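Local coordinates for protein tyrosine recombinase XerH (Helicobacter pylori, PDB 5JK0) that cuts and rejoins DNA as a site-specific tyrosine recombinase, exchanging strands at difH sites and taking part in chromosome segregation, at residues D[10-18]-D[83-91]; D[197-208]-D[284-293]. All coordinates share one frame; numbering follows the deposited sequence.

Contact 1. Residues D[10-18]-D[83-91]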
loop_
_atom_site.group_PDB
_atom_site.type_symbol
_atom_site.label_atom_id
_atom_site.label_comp_id
_atom_site.label_asym_id
_atom_site.label_seq_id
_atom_site.Cartn_x
_atom_site.Cartn_y
_atom_site.Cartn_z
ATOM N N LYS D 10 10.773 21.821 38.691
ATOM C CA LYS D 10 10.231 23.084 38.207
ATOM C C LYS D 10 10.656 23.334 36.764
ATOM O O LYS D 10 9.982 24.047 36.021
ATOM C CB LYS D 10 10.681 24.243 39.099
ATOM N N ASP D 11 11.777 22.735 36.376
ATOM C CA ASP D 11 12.294 22.869 35.020
ATOM C C ASP D 11 11.827 21.700 34.157
ATOM O O ASP D 11 12.240 20.560 34.376
ATOM C CB ASP D 11 13.824 22.944 35.036
ATOM C CG ASP D 11 14.402 23.486 33.739
ATOM O OD1 ASP D 11 13.773 23.315 32.673
ATOM O OD2 ASP D 11 15.496 24.087 33.787
ATOM N N PRO D 12 10.962 21.983 33.171
ATOM C CA PRO D 12 10.436 20.955 32.265
ATOM C C PRO D 12 11.537 20.299 31.437
ATOM O O PRO D 12 11.467 19.102 31.162
ATOM C CB PRO D 12 9.468 21.736 31.368
ATOM C CG PRO D 12 9.942 23.149 31.440
ATOM C CD PRO D 12 10.456 23.324 32.836
ATOM N N THR D 13 12.542 21.080 31.053
ATOM C CA THR D 13 13.674 20.561 30.295
ATOM C C THR D 13 14.447 19.536 31.121
ATOM O O THR D 13 14.866 18.497 30.606
ATOM C CB THR D 13 14.625 21.694 29.855
ATOM O OG1 THR D 13 13.926 22.601 28.994
ATOM C CG2 THR D 13 15.826 21.130 29.113
ATOM N N GLU D 14 14.623 19.827 32.405
ATOM C CA GLU D 14 15.308 18.913 33.309
ATOM C C GLU D 14 14.452 17.678 33.578
ATOM O O GLU D 14 14.973 16.577 33.765
ATOM C CB GLU D 14 15.657 19.615 34.624
ATOM N N ASN D 15 13.137 17.870 33.594
ATOM C CA ASN D 15 12.202 16.770 33.804
ATOM C C ASN D 15 12.190 15.815 32.613
ATOM O O ASN D 15 12.002 14.609 32.773
ATOM C CB ASN D 15 10.794 17.308 34.063
ATOM C CG ASN D 15 10.208 16.805 35.366
ATOM O OD1 ASN D 15 9.825 17.591 36.231
ATOM N ND2 ASN D 15 10.138 15.487 35.514
ATOM N N LEU D 16 12.388 16.366 31.419
ATOM C CA LEU D 16 12.469 15.559 30.208
ATOM C C LEU D 16 13.706 14.670 30.245
ATOM O O LEU D 16 13.648 13.497 29.875
ATOM C CB LEU D 16 12.491 16.448 28.963
ATOM C CG LEU D 16 12.614 15.727 27.617
ATOM C CD1 LEU D 16 11.445 14.777 27.399
ATOM C CD2 LEU D 16 12.715 16.729 26.474
ATOM N N LEU D 17 14.823 15.234 30.699
ATOM C CA LEU D 17 16.063 14.482 30.861
ATOM C C LEU D 17 15.882 13.325 31.831
ATOM O O LEU D 17 16.484 12.265 31.670
ATOM C CB LEU D 17 17.189 15.392 31.357
ATOM C CG LEU D 17 18.095 16.028 30.304
ATOM C CD1 LEU D 17 19.180 16.861 30.972
ATOM C CD2 LEU D 17 18.707 14.961 29.410
ATOM N N LEU D 18 15.052 13.547 32.844
ATOM C CA LEU D 18 14.804 12.550 33.874
ATOM C C LEU D 18 14.132 11.312 33.288
ATOM O O LEU D 18 14.510 10.184 33.601
ATOM C CB LEU D 18 13.942 13.147 34.988
ATOM C CG LEU D 18 14.106 12.556 36.386
ATOM C CD1 LEU D 18 15.539 12.720 36.862
ATOM C CD2 LEU D 18 13.140 13.217 37.357
ATOM N N PHE D 83 16.212 15.411 20.548
ATOM C CA PHE D 83 14.914 15.982 20.892
ATOM C C PHE D 83 14.994 16.843 22.146
ATOM O O PHE D 83 14.321 17.871 22.243
ATOM C CB PHE D 83 13.866 14.885 21.087
ATOM C CG PHE D 83 12.538 15.406 21.558
ATOM C CD1 PHE D 83 11.746 16.169 20.716
ATOM C CD2 PHE D 83 12.090 15.147 22.842
ATOM C CE1 PHE D 83 10.528 16.662 21.146
ATOM C CE2 PHE D 83 10.871 15.634 23.277
ATOM C CZ PHE D 83 10.090 16.393 22.428
ATOM N N HIS D 84 15.808 16.418 23.106
ATOM C CA HIS D 84 16.020 17.210 24.310
ATOM C C HIS D 84 16.659 18.546 23.956
ATOM O O HIS D 84 16.256 19.592 24.465
ATOM C CB HIS D 84 16.894 16.464 25.316
ATOM C CG HIS D 84 17.420 17.336 26.411
ATOM N ND1 HIS D 84 18.681 17.891 26.377
ATOM C CD2 HIS D 84 16.852 17.762 27.563
ATOM C CE1 HIS D 84 18.868 18.618 27.465
ATOM N NE2 HIS D 84 17.773 18.557 28.200
ATOM N N GLU D 85 17.657 18.498 23.079
ATOM C CA GLU D 85 18.316 19.702 22.584
ATOM C C GLU D 85 17.313 20.618 21.890
ATOM O O GLU D 85 17.336 21.835 22.073
ATOM C CB GLU D 85 19.449 19.335 21.625
ATOM C CG GLU D 85 20.089 20.521 20.926
ATOM C CD GLU D 85 21.096 20.099 19.874
ATOM O OE1 GLU D 85 22.290 19.968 20.212
ATOM O OE2 GLU D 85 20.692 19.895 18.709
ATOM N N TYR D 86 16.435 20.016 21.096
ATOM C CA TYR D 86 15.370 20.744 20.419
ATOM C C TYR D 86 14.423 21.399 21.416
ATOM O O TYR D 86 14.172 22.601 21.349
ATOM C CB TYR D 86 14.591 19.805 19.490
ATOM C CG TYR D 86 13.255 20.350 19.027
ATOM C CD1 TYR D 86 13.177 21.256 17.976
ATOM C CD2 TYR D 86 12.072 19.950 19.637
ATOM C CE1 TYR D 86 11.957 21.754 17.549
ATOM C CE2 TYR D 86 10.850 20.444 19.219
ATOM C CZ TYR D 86 10.798 21.344 18.176
ATOM O OH TYR D 86 9.581 21.835 17.761
ATOM N N PHE D 87 13.905 20.599 22.344
ATOM C CA PHE D 87 12.893 21.062 23.288
ATOM C C PHE D 87 13.403 22.178 24.200
ATOM O O PHE D 87 12.647 23.073 24.571
ATOM C CB PHE D 87 12.386 19.891 24.136
ATOM C CG PHE D 87 11.315 20.273 25.119
ATOM C CD1 PHE D 87 10.003 20.441 24.703
ATOM C CD2 PHE D 87 11.618 20.463 26.457
ATOM C CE1 PHE D 87 9.015 20.796 25.604
ATOM C CE2 PHE D 87 10.634 20.816 27.363
ATOM C CZ PHE D 87 9.332 20.980 26.935
ATOM N N SER D 88 14.682 22.123 24.555
ATOM C CA SER D 88 15.257 23.102 25.474
ATOM C C SER D 88 15.266 24.511 24.886
ATOM O O SER D 88 15.161 25.495 25.618
ATOM C CB SER D 88 16.678 22.693 25.868
ATOM O OG SER D 88 17.529 22.647 24.736
ATOM N N LYS D 89 15.385 24.606 23.566
ATOM C CA LYS D 89 15.431 25.906 22.906
ATOM C C LYS D 89 14.108 26.257 22.227
ATOM O O LYS D 89 13.801 27.432 22.031
ATOM C CB LYS D 89 16.570 25.946 21.883
ATOM C CG LYS D 89 16.472 24.892 20.790
ATOM C CD LYS D 89 17.641 24.994 19.825
ATOM C CE LYS D 89 17.545 23.951 18.723
ATOM N NZ LYS D 89 18.673 24.063 17.756
ATOM N N ALA D 90 13.324 25.240 21.881
ATOM C CA ALA D 90 12.071 25.462 21.166
ATOM C C ALA D 90 10.918 25.806 22.104
ATOM O O ALA D 90 9.982 26.503 21.711
ATOM C CB ALA D 90 11.714 24.241 20.331
ATOM N N ARG D 91 10.984 25.322 23.341
ATOM C CA ARG D 91 9.902 25.544 24.297
ATOM C C ARG D 91 9.777 27.018 24.680
ATOM O O ARG D 91 8.754 27.441 25.218
ATOM C CB ARG D 91 10.109 24.703 25.561
ATOM C CG ARG D 91 11.094 25.306 26.554
ATOM C CD ARG D 91 11.085 24.553 27.875
ATOM N NE ARG D 91 11.843 25.256 28.908
ATOM C CZ ARG D 91 11.328 26.173 29.718
ATOM N NH1 ARG D 91 10.047 26.504 29.618
ATOM N NH2 ARG D 91 12.089 26.764 30.627
HETATM O O HOH W 1 15.091 25.420 28.229
#
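Thr13 enters the opposing helix as a knob into a hole, its side chain set among His84, Phe87, Ser88 and Arg91, where helices 12-30 and 74-93 pack in the all-helical SAM-like N-terminal domain of a phage-integrase-family recombinase; the segments 12-18 and 83-91 run antiparallel, at 166°. A small branched residue suits this place because its two branches serve different neighbours. With OG1 beside the backbone N (chi1 -62°) and CG2 anti to it, the methyl meets Ser88 CB and lies 3.4 Å from His84 NE2, while OG1 faces Arg91. Water 1 joins the helices at this hydroxyl, lying 3.1 Å from Thr13 OG1 and donating to Ser88 O.

One turn on, Leu16 points toward helix 74-93, and its CD2 touches two rings at once, 3.8 Å from Phe83 CE2 and 3.9 Å from Phe87 CD2. It crosses the Phe83 side chain at about a right angle. Phe83 also meets Phe113 edge-to-face, so the leucine joins a wider aromatic core.

Leu17 lies over one face of the His84 imidazole in a CH-pi contact, CD2 standing 3.9 Å from the ring centroid and 11° off its normal. His84 NE2 is buried here without a polar partner.

At the start of helix 12-30, Asp11 caps the first turn through a weak bond from Thr13 N to OD1. The puckered ring of Pro12, suited to a first helical turn, sets CG over one face of the Arg91 guanidinium, 3.7 Å from CZ; Arg91 NH1 is held by Phe99 O and Asn100 OD1.

Contact 2. Residues D[197-208]-D[284-293]. With nucleotides of chain G; nucleotides of chain H.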
loop_
_atom_site.group_PDB
_atom_site.type_symbol
_atom_site.label_atom_id
_atom_site.label_comp_id
_atom_site.label_asym_id
_atom_site.label_seq_id
_atom_site.Cartn_x
_atom_site.Cartn_y
_atom_site.Cartn_z
ATOM N N VAL D 197 49.386 -10.210 8.574
ATOM C CA VAL D 197 47.928 -10.238 8.490
ATOM C C VAL D 197 47.391 -10.965 7.258
ATOM O O VAL D 197 46.181 -11.151 7.130
ATOM C CB VAL D 197 47.338 -8.810 8.489
ATOM C CG1 VAL D 197 47.846 -8.016 9.685
ATOM C CG2 VAL D 197 47.669 -8.097 7.188
ATOM N N ARG D 198 48.276 -11.376 6.355
ATOM C CA ARG D 198 47.840 -11.968 5.093
ATOM C C ARG D 198 47.126 -13.305 5.287
ATOM O O ARG D 198 46.069 -13.539 4.702
ATOM C CB ARG D 198 49.024 -12.152 4.143
ATOM C CG ARG D 198 48.614 -12.600 2.750
ATOM C CD ARG D 198 49.770 -12.514 1.770
ATOM N NE ARG D 198 49.332 -12.769 0.400
ATOM C CZ ARG D 198 49.367 -13.960 -0.186
ATOM N NH1 ARG D 198 48.945 -14.098 -1.436
ATOM N NH2 ARG D 198 49.826 -15.014 0.474
ATOM N N ALA D 199 47.708 -14.175 6.105
ATOM C CA ALA D 199 47.126 -15.489 6.361
ATOM C C ALA D 199 45.767 -15.371 7.043
ATOM O O ALA D 199 44.808 -16.041 6.660
ATOM C CB ALA D 199 48.072 -16.330 7.206
ATOM N N ARG D 200 45.695 -14.510 8.052
ATOM C CA ARG D 200 44.474 -14.322 8.827
ATOM C C ARG D 200 43.346 -13.723 7.993
ATOM O O ARG D 200 42.218 -14.215 8.015
ATOM C CB ARG D 200 44.751 -13.426 10.035
ATOM C CG ARG D 200 43.533 -13.143 10.897
ATOM C CD ARG D 200 43.820 -12.022 11.879
ATOM N NE ARG D 200 44.108 -10.766 11.191
ATOM C CZ ARG D 200 44.584 -9.677 11.786
ATOM N NH1 ARG D 200 44.832 -9.685 13.089
ATOM N NH2 ARG D 200 44.814 -8.580 11.077
ATOM N N ASN D 201 43.657 -12.658 7.263
ATOM C CA ASN D 201 42.647 -11.935 6.500
ATOM C C ASN D 201 42.115 -12.725 5.309
ATOM O O ASN D 201 40.920 -12.686 5.021
ATOM C CB ASN D 201 43.205 -10.593 6.025
ATOM C CG ASN D 201 43.493 -9.645 7.173
ATOM O OD1 ASN D 201 43.512 -10.050 8.336
ATOM N ND2 ASN D 201 43.723 -8.377 6.852
ATOM N N ARG D 202 42.999 -13.439 4.619
ATOM C CA ARG D 202 42.579 -14.253 3.485
ATOM C C ARG D 202 41.628 -15.358 3.931
ATOM O O ARG D 202 40.600 -15.591 3.299
ATOM C CB ARG D 202 43.786 -14.858 2.766
ATOM C CG ARG D 202 44.544 -13.873 1.894
ATOM C CD ARG D 202 45.363 -14.599 0.842
ATOM N NE ARG D 202 46.331 -15.516 1.436
ATOM C CZ ARG D 202 46.998 -16.439 0.752
ATOM N NH1 ARG D 202 47.863 -17.230 1.371
ATOM N NH2 ARG D 202 46.798 -16.574 -0.552
ATOM N N LEU D 203 41.972 -16.028 5.027
ATOM C CA LEU D 203 41.137 -17.095 5.564
ATOM C C LEU D 203 39.780 -16.562 6.019
ATOM O O LEU D 203 38.753 -17.200 5.804
ATOM C CB LEU D 203 41.843 -17.796 6.727
ATOM C CG LEU D 203 41.065 -18.916 7.422
ATOM C CD1 LEU D 203 40.709 -20.022 6.440
ATOM C CD2 LEU D 203 41.857 -19.473 8.595
ATOM N N LEU D 204 39.787 -15.386 6.640
ATOM C CA LEU D 204 38.565 -14.775 7.152
ATOM C C LEU D 204 37.577 -14.445 6.038
ATOM O O LEU D 204 36.392 -14.771 6.128
ATOM C CB LEU D 204 38.897 -13.506 7.943
ATOM C CG LEU D 204 37.714 -12.677 8.447
ATOM C CD1 LEU D 204 36.823 -13.506 9.359
ATOM C CD2 LEU D 204 38.199 -11.426 9.164
ATOM N N ILE D 205 38.072 -13.797 4.989
ATOM C CA ILE D 205 37.224 -13.349 3.889
ATOM C C ILE D 205 36.715 -14.518 3.046
ATOM O O ILE D 205 35.555 -14.532 2.638
ATOM C CB ILE D 205 37.974 -12.345 2.987
ATOM C CG1 ILE D 205 38.373 -11.110 3.798
ATOM C CG2 ILE D 205 37.117 -11.936 1.799
ATOM C CD1 ILE D 205 39.029 -10.021 2.982
ATOM N N LYS D 206 37.573 -15.503 2.804
ATOM C CA LYS D 206 37.193 -16.648 1.978
ATOM C C LYS D 206 36.072 -17.473 2.609
ATOM O O LYS D 206 35.173 -17.937 1.909
ATOM C CB LYS D 206 38.402 -17.541 1.700
ATOM C CG LYS D 206 39.372 -16.945 0.697
ATOM C CD LYS D 206 40.282 -17.996 0.090
ATOM C CE LYS D 206 41.239 -17.361 -0.908
ATOM N NZ LYS D 206 41.585 -18.281 -2.026
ATOM N N ILE D 207 36.125 -17.654 3.926
ATOM C CA ILE D 207 35.088 -18.401 4.631
ATOM C C ILE D 207 33.734 -17.706 4.483
ATOM O O ILE D 207 32.702 -18.359 4.319
ATOM C CB ILE D 207 35.435 -18.572 6.125
ATOM C CG1 ILE D 207 36.645 -19.494 6.286
ATOM C CG2 ILE D 207 34.251 -19.138 6.896
ATOM C CD1 ILE D 207 37.065 -19.711 7.723
ATOM N N ILE D 208 33.750 -16.376 4.517
ATOM C CA ILE D 208 32.539 -15.583 4.331
ATOM C C ILE D 208 31.969 -15.757 2.926
ATOM O O ILE D 208 30.762 -15.931 2.753
ATOM C CB ILE D 208 32.804 -14.086 4.592
ATOM C CG1 ILE D 208 33.156 -13.861 6.064
ATOM C CG2 ILE D 208 31.594 -13.248 4.206
ATOM C CD1 ILE D 208 33.348 -12.407 6.427
ATOM N N LEU D 284 38.426 -9.239 16.299
ATOM C CA LEU D 284 38.433 -8.210 15.265
ATOM C C LEU D 284 37.050 -7.585 15.130
ATOM O O LEU D 284 36.042 -8.226 15.424
ATOM C CB LEU D 284 38.876 -8.792 13.921
ATOM C CG LEU D 284 40.337 -9.229 13.802
ATOM C CD1 LEU D 284 40.580 -9.922 12.470
ATOM C CD2 LEU D 284 41.258 -8.028 13.960
ATOM N N THR D 285 37.005 -6.338 14.679
ATOM C CA THR D 285 35.736 -5.643 14.506
ATOM C C THR D 285 35.269 -5.683 13.056
ATOM O O THR D 285 36.047 -5.975 12.147
ATOM C CB THR D 285 35.827 -4.172 14.960
ATOM O OG1 THR D 285 36.864 -3.505 14.230
ATOM C CG2 THR D 285 36.127 -4.092 16.450
ATOM N N GLN D 286 33.989 -5.391 12.854
ATOM C CA GLN D 286 33.409 -5.315 11.519
ATOM C C GLN D 286 34.082 -4.219 10.697
ATOM O O GLN D 286 34.220 -4.337 9.478
ATOM C CB GLN D 286 31.897 -5.073 11.614
ATOM C CG GLN D 286 31.211 -4.718 10.301
ATOM C CD GLN D 286 31.208 -3.224 10.026
ATOM O OE1 GLN D 286 31.519 -2.419 10.905
ATOM N NE2 GLN D 286 30.865 -2.848 8.801
ATOM N N ALA D 287 34.502 -3.155 11.377
ATOM C CA ALA D 287 35.126 -2.010 10.722
ATOM C C ALA D 287 36.387 -2.407 9.960
ATOM O O ALA D 287 36.607 -1.963 8.833
ATOM C CB ALA D 287 35.446 -0.929 11.745
ATOM N N TYR D 288 37.211 -3.249 10.577
ATOM C CA TYR D 288 38.434 -3.717 9.937
ATOM C C TYR D 288 38.121 -4.694 8.810
ATOM O O TYR D 288 38.756 -4.661 7.755
ATOM C CB TYR D 288 39.364 -4.376 10.957
ATOM C CG TYR D 288 40.645 -4.904 10.350
ATOM C CD1 TYR D 288 41.717 -4.058 10.095
ATOM C CD2 TYR D 288 40.781 -6.250 10.028
ATOM C CE1 TYR D 288 42.888 -4.535 9.537
ATOM C CE2 TYR D 288 41.948 -6.737 9.470
ATOM C CZ TYR D 288 42.997 -5.875 9.227
ATOM O OH TYR D 288 44.160 -6.358 8.672
ATOM N N LEU D 289 37.146 -5.566 9.043
ATOM C CA LEU D 289 36.736 -6.548 8.045
ATOM C C LEU D 289 36.227 -5.867 6.779
ATOM O O LEU D 289 36.595 -6.254 5.670
ATOM C CB LEU D 289 35.659 -7.475 8.614
ATOM C CG LEU D 289 34.988 -8.431 7.625
ATOM C CD1 LEU D 289 36.004 -9.362 6.976
ATOM C CD2 LEU D 289 33.890 -9.229 8.316
ATOM N N TYR D 290 35.383 -4.855 6.953
ATOM C CA TYR D 290 34.831 -4.106 5.827
ATOM C C TYR D 290 35.935 -3.470 4.990
ATOM O O TYR D 290 35.939 -3.580 3.763
ATOM C CB TYR D 290 33.865 -3.024 6.324
ATOM C CG TYR D 290 33.286 -2.163 5.221
ATOM C CD1 TYR D 290 33.939 -1.010 4.795
ATOM C CD2 TYR D 290 32.086 -2.498 4.607
ATOM C CE1 TYR D 290 33.419 -0.225 3.787
ATOM C CE2 TYR D 290 31.556 -1.715 3.598
ATOM C CZ TYR D 290 32.228 -0.581 3.193
ATOM O OH TYR D 290 31.709 0.205 2.189
ATOM N N LYS D 291 36.866 -2.802 5.666
ATOM C CA LYS D 291 37.947 -2.085 5.001
ATOM C C LYS D 291 38.795 -3.019 4.144
ATOM O O LYS D 291 39.233 -2.650 3.055
ATOM C CB LYS D 291 38.824 -1.374 6.032
ATOM C CG LYS D 291 39.650 -0.231 5.468
ATOM C CD LYS D 291 38.759 0.901 4.975
ATOM C CE LYS D 291 39.585 2.090 4.506
ATOM N NZ LYS D 291 38.730 3.236 4.083
ATOM N N GLN D 292 39.021 -4.232 4.637
ATOM C CA GLN D 292 39.804 -5.219 3.903
ATOM C C GLN D 292 39.027 -5.765 2.710
ATOM O O GLN D 292 39.607 -6.073 1.670
ATOM C CB GLN D 292 40.227 -6.363 4.828
ATOM C CG GLN D 292 41.220 -5.949 5.900
ATOM C CD GLN D 292 42.533 -5.463 5.318
ATOM O OE1 GLN D 292 43.042 -6.027 4.348
ATOM N NE2 GLN D 292 43.087 -4.408 5.904
ATOM N N VAL D 293 37.712 -5.884 2.866
ATOM C CA VAL D 293 36.852 -6.371 1.792
ATOM C C VAL D 293 36.727 -5.339 0.674
ATOM O O VAL D 293 36.907 -5.662 -0.502
ATOM C CB VAL D 293 35.447 -6.733 2.315
ATOM C CG1 VAL D 293 34.474 -6.925 1.159
ATOM C CG2 VAL D 293 35.512 -7.984 3.179
ATOM P P DA G 24 28.629 0.822 2.125
ATOM O OP1 DA G 24 27.816 1.535 1.117
ATOM O OP2 DA G 24 29.426 -0.356 1.717
ATOM O "O5'" DA G 24 29.607 1.873 2.836
ATOM C "C5'" DA G 24 29.099 3.136 3.244
ATOM C "C4'" DA G 24 30.052 3.848 4.192
ATOM O "O4'" DA G 24 30.022 3.221 5.502
ATOM C "C3'" DA G 24 31.529 3.870 3.769
ATOM O "O3'" DA G 24 32.028 5.191 3.900
ATOM C "C2'" DA G 24 32.191 2.941 4.789
ATOM C "C1'" DA G 24 31.331 3.230 6.002
ATOM N N9 DA G 24 31.452 2.255 7.082
ATOM C C8 DA G 24 31.741 0.922 6.973
ATOM N N7 DA G 24 31.791 0.296 8.126
ATOM C C5 DA G 24 31.520 1.289 9.056
ATOM C C6 DA G 24 31.428 1.276 10.462
ATOM N N6 DA G 24 31.604 0.177 11.202
ATOM N N1 DA G 24 31.139 2.440 11.080
ATOM C C2 DA G 24 30.960 3.539 10.338
ATOM N N3 DA G 24 31.025 3.676 9.015
ATOM C C4 DA G 24 31.311 2.501 8.428
ATOM P P DT H 5 39.987 -3.464 16.843
ATOM O OP1 DT H 5 39.960 -4.309 18.057
ATOM O OP2 DT H 5 39.260 -3.898 15.629
ATOM O "O5'" DT H 5 39.483 -1.992 17.221
ATOM C "C5'" DT H 5 40.052 -1.309 18.336
ATOM C "C4'" DT H 5 39.465 0.086 18.482
ATOM O "O4'" DT H 5 39.639 0.821 17.241
ATOM C "C3'" DT H 5 37.969 0.137 18.805
ATOM O "O3'" DT H 5 37.721 1.117 19.811
ATOM C "C2'" DT H 5 37.334 0.527 17.472
ATOM C "C1'" DT H 5 38.414 1.405 16.863
ATOM N N1 DT H 5 38.361 1.470 15.373
ATOM C C2 DT H 5 37.867 2.600 14.763
ATOM O O2 DT H 5 37.463 3.569 15.381
ATOM N N3 DT H 5 37.862 2.557 13.395
ATOM C C4 DT H 5 38.294 1.518 12.590
ATOM O O4 DT H 5 38.249 1.573 11.365
ATOM C C5 DT H 5 38.799 0.362 13.292
ATOM C C7 DT H 5 39.294 -0.829 12.526
ATOM C C6 DT H 5 38.808 0.393 14.634
ATOM P P DC G 23 28.652 -4.592 6.076
ATOM O OP1 DC G 23 28.796 -5.261 4.764
ATOM O OP2 DC G 23 29.794 -4.587 7.018
ATOM O "O5'" DC G 23 28.207 -3.077 5.818
ATOM C "C5'" DC G 23 27.018 -2.807 5.085
ATOM C "C4'" DC G 23 26.847 -1.315 4.850
ATOM O "O4'" DC G 23 26.572 -0.653 6.110
ATOM C "C3'" DC G 23 28.064 -0.610 4.254
ATOM O "O3'" DC G 23 27.641 0.362 3.305
ATOM C "C2'" DC G 23 28.720 0.039 5.471
ATOM C "C1'" DC G 23 27.510 0.378 6.330
ATOM N N1 DC G 23 27.806 0.431 7.792
ATOM C C2 DC G 23 27.721 1.650 8.473
ATOM O O2 DC G 23 27.409 2.670 7.847
ATOM N N3 DC G 23 27.986 1.677 9.803
ATOM C C4 DC G 23 28.315 0.554 10.443
ATOM N N4 DC G 23 28.568 0.632 11.754
ATOM C C5 DC G 23 28.407 -0.697 9.766
ATOM C C6 DC G 23 28.145 -0.713 8.454
#
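Asn201 and Tyr288 join segments 198-208 and 286-293, whose axes cross at -86° in the catalytic domain of this tyrosine recombinase. The polar contacts form a short network. Asn201 ND2 donates to Tyr288 OH at 2.8 Å, almost straight (172°) and in the amide plane, with amide and phenol ring turned 72° apart. Asn201 OD1 accepts from Arg200 NE at 3.0 Å, the oxygen lying in the guanidinium plane. Asparagine suits this position, accepting at one end and donating at the other. Arg200 bends at its third torsion, which turns its NH2 to a weak 3.3 Å bond with Tyr288 OH; the same NH2 forms a salt bridge to a DNA phosphate, and NH1 bonds to Cys277 O.

Van der Waals contacts make up the rest. Leu284 CD1 lies over one face of the guanidinium, 3.8 Å from Arg200 NE. Leu289 CD1 meets Leu204 CD2 at 3.7 Å, and its CD2 meets Ile208 CD1 tip to tip, the forked end of leucine touching two neighbours. Ile205 CD1 touches Val293 CG2.

The start of helix 286-300 also meets the DNA. Thr285 OG1 donates to OP2 of DT5 of chain H. Gln286 reads adenine DA24 of chain G, OE1 accepting from N6 at 2.6 Å, while NE2 donates to OP2 of DC23 of chain G at 2.7 Å and weakly to N7 of DA24; Tyr290 lays a ring face against C8 of DA24.

Around this core, helix 215-219 meets Leu204, Ile208, Leu284 and Leu289, helix 178-190 packs on Ile205, and helix 255-264 borders Arg200.

Contact 1 closes before contact 2 opens along the chain, and the two lie on opposite sides of its centre, about 45 Å apart between centres and about 25 Å between nearest atoms. They share no helix or strand. Residues 10-18 and 83-91 belong to helices 12-30 and 74-93 of the N-terminal SAM-like domain, whereas 197-208 and 284-293 belong to helices 198-211 and 286-300 of the catalytic domain. In sequence, the three-stranded antiparallel sheet (226-229, 232-238, 244-250) comes between the two segments of contact 2. Contact 1 is thus internal packing away from the annotated sites, while contact 2 joins DNA-reading residues to a helix near the predicted active-site residues Arg214 and Arg313.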